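Local atomic coordinates of putative xylanase (Bacteroides fragilis, PDB entry 2P1G), a protein that is of unknown function but may hydrolyse glycosyl bonds as a putative xylanase, and belongs to an N-acetylmuramoyl-L-alanine amidase-like family. Residues E40-C43 with T44-V47; H206-S209 with K210-K213. All blocks are in the same frame, centred on the assembly; numbering follows the deposited sequence.

The two contacts follow each other along the chain, and neither encloses or crosses the other. Contact 1 comes first. It joins the loop after helix 10-14 to the first turn of helix 43-54. Contact 2 lies much later. It closes the hairpin between strands 201-208 and 213-216 at one edge of the larger antiparallel sheet. Their centres are about 10 Å apart, on the same side of the chain's centre. Ala207 is one meeting point: its methyl group packs on the backbone of Asp42 and Cys43. The ring of Phe46 also reaches the backbone of His206 and Ala207. Together the contacts set the start of the helix against the hairpin strands.

Contact 1: E40-C43 with T44-V47; sequences EVDC and TTFV
The flat carboxylate of Asp42 has the side chain of Thr45 over one face. Thr45 OG1 lies above CG of Asp42, 4.0 Å away, and the methyl carbon CG2 is 3.6 Å from OD1. One oxygen does the capping. Thr45 N donates to Asp42 OD1 at 2.9 Å, nearly straight (171°) and close to the C-O axis. Thr44 N adds a weak, bent bond to the same atom, slightly off the other side of the carboxylate plane. The second flat group, the ring of Phe46, points off from residues 40-43. It meets Phe16 edge-to-face and packs on Leu205, Ala207 and Val214. Phe46 CB touches Val41 CG2 at 4.0 Å.

Thr45 returns the capping bond. With chi1 at 68°, OG1 sits between its own backbone N and carbonyl carbon, facing back along the chain. There Thr45 OG1 accepts a hydrogen bond from Asp42 N at 3.1 Å. A water links the same OG1 to Glu40 O. Phe46 N then bonds Asp42 O at 3.1 Å, the first i to i+4 bond of the helix.

Asp42 and Thr45 thus form a capping box at the start of helix 43-54. Cys43, just after the cap, touches His191 on strand 189-198. OD1 of Asp42 serves the N-H groups of Thr45 and, weakly, Thr44; Thr45 OG1 serves that of Asp42. A negative carboxylate would probably suit the positive end of the helix dipole.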
ATOM      1  N   GLU A  40     -12.485  -5.273   9.486  1.00 18.41           N
ATOM      2  CA  GLU A  40     -11.327  -4.792  10.237  1.00 18.30           C
ATOM      3  C   GLU A  40     -10.175  -4.722   9.247  1.00 17.03           C
ATOM      4  O   GLU A  40      -9.852  -5.722   8.598  1.00 16.76           O
ATOM      5  CB  GLU A  40     -10.947  -5.791  11.332  1.00 18.82           C
ATOM      6  CG  GLU A  40     -12.099  -6.235  12.197  1.00 22.53           C
ATOM      7  CD  GLU A  40     -11.721  -7.375  13.100  1.00 26.68           C
ATOM      8  OE1 GLU A  40     -11.571  -8.522  12.603  1.00 26.87           O
ATOM      9  OE2 GLU A  40     -11.569  -7.109  14.315  1.00 30.25           O
ATOM     10  N   VAL A  41      -9.557  -3.558   9.124  1.00 15.50           N
ATOM     11  CA  VAL A  41      -8.551  -3.366   8.083  1.00 13.98           C
ATOM     12  C   VAL A  41      -7.298  -2.693   8.621  1.00 13.42           C
ATOM     13  O   VAL A  41      -7.316  -2.069   9.696  1.00 12.98           O
ATOM     14  CB  VAL A  41      -9.113  -2.520   6.898  1.00 13.41           C
ATOM     15  CG1 VAL A  41     -10.284  -3.210   6.232  1.00 14.26           C
ATOM     16  CG2 VAL A  41      -9.508  -1.084   7.355  1.00 12.46           C
ATOM     17  N   ASP A  42      -6.207  -2.809   7.866  1.00 13.15           N
ATOM     18  CA  ASP A  42      -5.018  -1.977   8.097  1.00 13.63           C
ATOM     19  C   ASP A  42      -4.752  -1.098   6.870  1.00 13.67           C
ATOM     20  O   ASP A  42      -5.553  -1.077   5.934  1.00 12.04           O
ATOM     21  CB  ASP A  42      -3.791  -2.812   8.519  1.00 14.58           C
ATOM     22  CG  ASP A  42      -3.365  -3.836   7.467  1.00 16.53           C
ATOM     23  OD1 ASP A  42      -3.367  -3.499   6.264  1.00 16.35           O
ATOM     24  OD2 ASP A  42      -2.972  -4.969   7.855  1.00 17.77           O
ATOM     25  N   CYS A  43      -3.650  -0.354   6.869  1.00 13.55           N
ATOM     26  CA  CYS A  43      -3.468   0.604   5.790  1.00 15.54           C
ATOM     27  C   CYS A  43      -3.425  -0.066   4.402  1.00 14.10           C
ATOM     28  O   CYS A  43      -3.906   0.486   3.413  1.00 14.09           O
ATOM     29  CB  CYS A  43      -2.260   1.493   6.066  1.00 17.01           C
ATOM     30  SG  CYS A  43      -0.699   0.802   5.605  1.00 27.53           S
ATOM     31  N   THR A  44      -2.873  -1.272   4.358  1.00 13.54           N
ATOM     32  CA  THR A  44      -2.707  -1.986   3.107  1.00 12.77           C
ATOM     33  C   THR A  44      -3.963  -2.750   2.715  1.00 11.62           C
ATOM     34  O   THR A  44      -4.401  -2.652   1.581  1.00 10.13           O
ATOM     35  CB  THR A  44      -1.491  -2.908   3.174  1.00 13.78           C
ATOM     36  OG1 THR A  44      -0.314  -2.088   3.186  1.00 16.12           O
ATOM     37  CG2 THR A  44      -1.460  -3.833   1.955  1.00 15.24           C
ATOM     38  N   THR A  45      -4.572  -3.484   3.642  1.00 10.33           N
ATOM     39  CA  THR A  45      -5.737  -4.286   3.230  1.00  9.20           C
ATOM     40  C   THR A  45      -6.878  -3.353   2.821  1.00  8.93           C
ATOM     41  O   THR A  45      -7.636  -3.679   1.909  1.00  7.77           O
ATOM     42  CB  THR A  45      -6.203  -5.332   4.265  1.00 10.92           C
ATOM     43  OG1 THR A  45      -6.734  -4.679   5.418  1.00 11.09           O
ATOM     44  CG2 THR A  45      -5.062  -6.231   4.673  1.00  9.85           C
ATOM     45  N   PHE A  46      -6.967  -2.176   3.447  1.00  8.99           N
ATOM     46  CA  PHE A  46      -7.973  -1.209   3.048  1.00  9.90           C
ATOM     47  C   PHE A  46      -7.839  -0.901   1.557  1.00  9.76           C
ATOM     48  O   PHE A  46      -8.795  -1.043   0.797  1.00 10.56           O
ATOM     49  CB  PHE A  46      -7.883   0.089   3.879  1.00 10.18           C
ATOM     50  CG  PHE A  46      -8.649   1.244   3.279  1.00 11.45           C
ATOM     51  CD1 PHE A  46      -9.982   1.068   2.866  1.00 10.78           C
ATOM     52  CD2 PHE A  46      -8.040   2.478   3.089  1.00  9.80           C
ATOM     53  CE1 PHE A  46     -10.705   2.106   2.297  1.00 12.09           C
ATOM     54  CE2 PHE A  46      -8.772   3.558   2.510  1.00 11.78           C
ATOM     55  CZ  PHE A  46     -10.109   3.362   2.129  1.00 12.24           C
ATOM     56  N   VAL A  47      -6.650  -0.500   1.136  1.00  9.09           N
ATOM     57  CA  VAL A  47      -6.427  -0.151  -0.261  1.00 10.65           C
ATOM     58  C   VAL A  47      -6.650  -1.348  -1.186  1.00 11.16           C
ATOM     59  O   VAL A  47      -7.247  -1.193  -2.256  1.00 11.32           O
ATOM     60  CB  VAL A  47      -5.053   0.505  -0.442  1.00 11.01           C
ATOM     61  CG1 VAL A  47      -4.694   0.667  -1.908  1.00 10.91           C
ATOM     62  CG2 VAL A  47      -5.029   1.845   0.291  1.00 11.43           C
TER
HETATM   63  O   HOH W   1      -8.152  -6.892   6.559  1.00 15.21           O

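Contact 2: H206-S209 with K210-K213; sequences HASS and KEGK
A tight beta-hairpin turns here between strands 201-208 and 213-216, with Ser208 and Lys213 as the last antiparallel, hydrogen-bonded pair. Ser208 N donates to Lys213 O at 3.1 Å, from well above the carbonyl plane. Ser208 O receives two weak, bent bonds, from Gly212 N at 2.8 Å and from Lys213 N at 3.1 Å. Residues 209 to 211 have right-handed helical backbone angles. Gly212, with phi 74°, takes the left-handed conformation that brings the chain back into the strand.

The side chain of Ser208 also grips the turn. OG is anti to the backbone N (chi1 173°), which places it within the bend. Ser208 OG accepts a hydrogen bond from Glu211 N at 2.9 Å, with an N-H...O angle of 166°. CB and CG of Glu211 lie beside the serine, with CG 3.3 Å from Ser208 OG, and the carboxylate turns away. Lys210 CB lies 3.5 Å from Ser208 OG, while the rest of that extended chain runs outward.

On the strand before the turn, His206 meets the ring of His191 on strand 189-198 nearly at a right angle. Gly212 shares a backbone hydrogen bond with Tyr21, and Ala207 packs on Val41 just ahead of helix 43-54.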
ATOM      1  N   HIS A 206      -7.554   6.922   4.436  1.00 10.41           N
ATOM      2  CA  HIS A 206      -6.620   5.895   4.852  1.00 11.58           C
ATOM      3  C   HIS A 206      -7.064   5.206   6.127  1.00 12.37           C
ATOM      4  O   HIS A 206      -7.890   5.745   6.873  1.00 12.46           O
ATOM      5  CB  HIS A 206      -5.209   6.500   5.010  1.00 11.33           C
ATOM      6  CG  HIS A 206      -5.057   7.430   6.185  1.00 13.74           C
ATOM      7  ND1 HIS A 206      -5.781   8.599   6.322  1.00 15.64           N
ATOM      8  CD2 HIS A 206      -4.236   7.375   7.258  1.00 14.83           C
ATOM      9  CE1 HIS A 206      -5.417   9.215   7.433  1.00 15.95           C
ATOM     10  NE2 HIS A 206      -4.474   8.497   8.015  1.00 17.45           N
ATOM     11  N   ALA A 207      -6.547   3.998   6.354  1.00 12.54           N
ATOM     12  CA  ALA A 207      -6.795   3.317   7.604  1.00 13.76           C
ATOM     13  C   ALA A 207      -5.732   3.790   8.574  1.00 15.23           C
ATOM     14  O   ALA A 207      -4.550   3.556   8.361  1.00 15.35           O
ATOM     15  CB  ALA A 207      -6.750   1.806   7.424  1.00 13.69           C
ATOM     16  N   SER A 208      -6.184   4.467   9.627  1.00 16.95           N
ATOM     17  CA  SER A 208      -5.320   5.145  10.596  1.00 18.56           C
ATOM     18  C   SER A 208      -5.255   4.364  11.914  1.00 19.21           C
ATOM     19  O   SER A 208      -6.284   4.137  12.541  1.00 19.11           O
ATOM     20  CB  SER A 208      -5.895   6.547  10.876  1.00 18.53           C
ATOM     21  OG  SER A 208      -5.201   7.206  11.931  1.00 20.11           O
ATOM     22  N   SER A 209      -4.054   3.961  12.331  1.00 20.81           N
ATOM     23  CA  SER A 209      -3.891   3.351  13.640  1.00 22.13           C
ATOM     24  C   SER A 209      -4.039   4.437  14.717  1.00 22.83           C
ATOM     25  O   SER A 209      -4.463   4.150  15.834  1.00 23.09           O
ATOM     26  CB  SER A 209      -2.538   2.646  13.758  1.00 22.44           C
ATOM     27  OG  SER A 209      -1.485   3.577  13.565  1.00 24.89           O
ATOM     28  N   LYS A 210      -3.711   5.679  14.364  1.00 23.07           N
ATOM     29  CA  LYS A 210      -3.882   6.818  15.285  1.00 24.46           C
ATOM     30  C   LYS A 210      -5.347   7.047  15.669  1.00 24.35           C
ATOM     31  O   LYS A 210      -5.667   7.170  16.860  1.00 25.03           O
ATOM     32  CB  LYS A 210      -3.261   8.082  14.685  1.00 24.52           C
ATOM     33  CG  LYS A 210      -3.280   9.313  15.600  1.00 25.01           C
ATOM     34  CD  LYS A 210      -2.531  10.471  14.969  1.00 25.97           C
ATOM     35  CE  LYS A 210      -2.731  11.741  15.774  1.00 29.48           C
ATOM     36  NZ  LYS A 210      -1.778  12.802  15.366  1.00 32.48           N
ATOM     37  N   GLU A 211      -6.228   7.082  14.666  1.00 23.72           N
ATOM     38  CA  GLU A 211      -7.668   7.281  14.858  1.00 23.61           C
ATOM     39  C   GLU A 211      -8.383   5.979  15.157  1.00 22.08           C
ATOM     40  O   GLU A 211      -9.528   5.982  15.622  1.00 22.13           O
ATOM     41  CB  GLU A 211      -8.306   7.919  13.609  1.00 23.81           C
ATOM     42  CG  GLU A 211      -7.593   9.160  13.083  1.00 28.51           C
ATOM     43  CD  GLU A 211      -8.030  10.441  13.768  1.00 34.58           C
ATOM     44  OE1 GLU A 211      -7.864  10.551  15.008  1.00 36.12           O
ATOM     45  OE2 GLU A 211      -8.537  11.351  13.059  1.00 37.65           O
ATOM     46  N   GLY A 212      -7.710   4.862  14.875  1.00 20.78           N
ATOM     47  CA  GLY A 212      -8.269   3.531  15.087  1.00 18.51           C
ATOM     48  C   GLY A 212      -9.332   3.121  14.091  1.00 17.01           C
ATOM     49  O   GLY A 212     -10.119   2.212  14.355  1.00 16.57           O
ATOM     50  N   LYS A 213      -9.377   3.800  12.945  1.00 15.88           N
ATOM     51  CA  LYS A 213     -10.376   3.496  11.930  1.00 14.06           C
ATOM     52  C   LYS A 213     -10.020   4.150  10.599  1.00 13.54           C
ATOM     53  O   LYS A 213      -9.105   4.983  10.538  1.00 12.74           O
ATOM     54  CB  LYS A 213     -11.765   3.979  12.372  1.00 14.42           C
ATOM     55  CG  LYS A 213     -11.866   5.500  12.503  1.00 14.52           C
ATOM     56  CD  LYS A 213     -13.055   5.879  13.390  1.00 17.91           C
ATOM     57  CE  LYS A 213     -13.224   7.391  13.473  1.00 19.62           C
ATOM     58  NZ  LYS A 213     -14.388   7.768  14.360  1.00 24.12           N
TER